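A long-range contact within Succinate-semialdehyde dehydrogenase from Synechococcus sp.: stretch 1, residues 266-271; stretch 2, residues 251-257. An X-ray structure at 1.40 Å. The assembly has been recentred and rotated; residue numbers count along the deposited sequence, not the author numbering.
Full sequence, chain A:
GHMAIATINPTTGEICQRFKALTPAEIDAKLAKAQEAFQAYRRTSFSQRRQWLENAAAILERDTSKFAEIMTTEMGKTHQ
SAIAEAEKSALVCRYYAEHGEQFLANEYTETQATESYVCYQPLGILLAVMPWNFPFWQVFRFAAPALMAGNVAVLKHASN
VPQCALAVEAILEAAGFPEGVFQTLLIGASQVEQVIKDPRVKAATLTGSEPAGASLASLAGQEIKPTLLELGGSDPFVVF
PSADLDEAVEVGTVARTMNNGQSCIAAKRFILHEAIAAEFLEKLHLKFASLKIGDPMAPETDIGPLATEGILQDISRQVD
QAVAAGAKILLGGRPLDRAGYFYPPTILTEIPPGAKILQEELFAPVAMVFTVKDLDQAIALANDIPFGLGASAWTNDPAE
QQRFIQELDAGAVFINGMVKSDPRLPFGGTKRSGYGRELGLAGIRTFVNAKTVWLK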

# COMPACT_ATOMS: atom_id res chain seq x y z
N ALA A 266 1.64 -0.31 23.97
CA ALA A 266 1.98 -0.58 25.36
C ALA A 266 3.27 -1.38 25.40
O ALA A 266 3.56 -2.18 24.49
CB ALA A 266 0.88 -1.35 26.03
N ALA A 267 4.06 -1.18 26.45
CA ALA A 267 5.14 -2.10 26.76
C ALA A 267 4.50 -3.38 27.29
O ALA A 267 3.92 -3.38 28.37
CB ALA A 267 6.05 -1.50 27.82
N LYS A 268 4.59 -4.47 26.53
CA LYS A 268 3.91 -5.71 26.91
C LYS A 268 4.85 -6.80 27.43
O LYS A 268 4.47 -7.58 28.30
CB LYS A 268 3.02 -6.23 25.77
CG LYS A 268 1.99 -5.20 25.29
CD LYS A 268 0.76 -5.85 24.66
CE LYS A 268 -0.31 -4.79 24.31
NZ LYS A 268 -0.11 -4.16 22.96
N ARG A 269 6.06 -6.85 26.90
CA ARG A 269 7.05 -7.85 27.30
C ARG A 269 8.32 -7.14 27.76
O ARG A 269 9.01 -6.51 26.96
CB ARG A 269 7.35 -8.81 26.13
CG ARG A 269 6.14 -9.67 25.72
CD ARG A 269 6.42 -10.55 24.48
NE ARG A 269 6.89 -9.70 23.40
CZ ARG A 269 8.04 -9.85 22.74
NH1 ARG A 269 8.82 -10.91 22.94
NH2 ARG A 269 8.37 -8.93 21.84
N PHE A 270 8.59 -7.24 29.06
CA PHE A 270 9.77 -6.64 29.66
C PHE A 270 10.90 -7.65 29.60
O PHE A 270 10.77 -8.76 30.12
CB PHE A 270 9.47 -6.23 31.10
CG PHE A 270 8.54 -5.05 31.19
CD1 PHE A 270 7.17 -5.21 30.99
CD2 PHE A 270 9.03 -3.79 31.45
CE1 PHE A 270 6.32 -4.11 31.05
CE2 PHE A 270 8.19 -2.69 31.52
CZ PHE A 270 6.83 -2.86 31.31
N ILE A 271 11.98 -7.25 28.94
CA ILE A 271 13.12 -8.12 28.69
C ILE A 271 14.32 -7.54 29.42
O ILE A 271 14.85 -6.49 29.05
CB ILE A 271 13.36 -8.28 27.18
CG1 ILE A 271 12.14 -8.96 26.55
CG2 ILE A 271 14.63 -9.08 26.92
CD1 ILE A 271 12.11 -8.93 25.03
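Stretch 2, residues 251-257: VGTVART

Stretch 2 is helical throughout, residues 251-257, and continues a helix that begins earlier in the chain. It packs against the strand of stretch 1. The two axes come within 6.9 Å of each other, and their N-to-C directions make an angle of 126°, so the helix runs obliquely against the strand, nearer antiparallel than parallel. The closest CA atoms are those of Ala267 and Arg256, 4.6 Å apart. The contact is small, burying 312 Å² over both sides.

Ala266 points its CB toward the helix. Its CA makes a CA-H...O contact with Ala255 O at 3.2 Å, and its CB lies 3.5 Å from Arg256 NH1.

Ala267 shares the same acceptor. Its N donates a weak hydrogen bond to Ala255 O, 3.2 Å long with an angle of 145° at the hydrogen. The methyl groups also meet, with Ala267 CB 3.7 Å from Ala255 CB. Ala267 O faces Arg256, 3.1 Å from its CD and 3.5 Å from its CA. Arg256 NE is 3.4 Å from Ala267 O, but the angle is too poor for a hydrogen bond.

The Lys268 side chain passes the Arg256 guanidinium. Its CG lies over one face of the guanidinium, and its CE is 3.5 Å from Arg256 NH1. Both charged ends find hydrogen bonds elsewhere in the structure.

Arg269 points away and makes no contact.

Phe270 points back toward the helix. Its ring meets the helix edge-on, with CZ 3.5 Å from Gly252 O and 4.0 Å from Arg256 CB. Gly252 leaves room for this ring: an ideal CB there would lie only 3.0 Å from Phe270 CE2.

Ile271 is out of reach of the helix.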

# COMPACT_ATOMS: atom_id res chain seq x y z
N VAL A 251 8.94 4.93 33.53
CA VAL A 251 8.44 5.02 32.16
C VAL A 251 7.81 3.70 31.71
O VAL A 251 6.75 3.71 31.08
CB VAL A 251 9.57 5.48 31.21
CG1 VAL A 251 9.13 5.37 29.76
CG2 VAL A 251 9.98 6.93 31.54
N GLY A 252 8.44 2.58 32.06
CA GLY A 252 7.88 1.28 31.72
C GLY A 252 6.53 1.03 32.34
O GLY A 252 5.66 0.41 31.72
N THR A 253 6.34 1.50 33.56
CA THR A 253 5.06 1.36 34.23
C THR A 253 3.99 2.14 33.49
O THR A 253 2.90 1.62 33.24
CB THR A 253 5.13 1.79 35.71
OG1 THR A 253 6.04 0.92 36.39
CG2 THR A 253 3.76 1.72 36.36
N VAL A 254 4.30 3.38 33.10
CA VAL A 254 3.37 4.16 32.29
C VAL A 254 3.09 3.45 30.97
O VAL A 254 1.94 3.32 30.56
CB VAL A 254 3.88 5.59 32.02
CG1 VAL A 254 2.95 6.32 31.05
CG2 VAL A 254 4.00 6.36 33.32
N ALA A 255 4.15 2.97 30.32
CA ALA A 255 3.99 2.35 29.01
C ALA A 255 3.08 1.10 29.04
O ALA A 255 2.29 0.89 28.13
CB ALA A 255 5.33 2.03 28.41
N ARG A 256 3.17 0.29 30.09
CA ARG A 256 2.30 -0.88 30.19
C ARG A 256 0.88 -0.52 30.63
O ARG A 256 -0.09 -1.12 30.16
CB ARG A 256 2.89 -1.95 31.12
CG ARG A 256 1.93 -3.09 31.50
CD ARG A 256 1.67 -4.11 30.39
NE ARG A 256 0.68 -3.66 29.40
CZ ARG A 256 0.10 -4.44 28.50
NH1 ARG A 256 -0.78 -3.93 27.64
NH2 ARG A 256 0.37 -5.74 28.44
N THR A 257 0.74 0.45 31.53
CA THR A 257 -0.54 0.64 32.21
C THR A 257 -1.40 1.80 31.72
O THR A 257 -2.56 1.89 32.08
CB THR A 257 -0.38 0.71 33.76
OG1 THR A 257 0.32 1.90 34.13
CG2 THR A 257 0.37 -0.53 34.27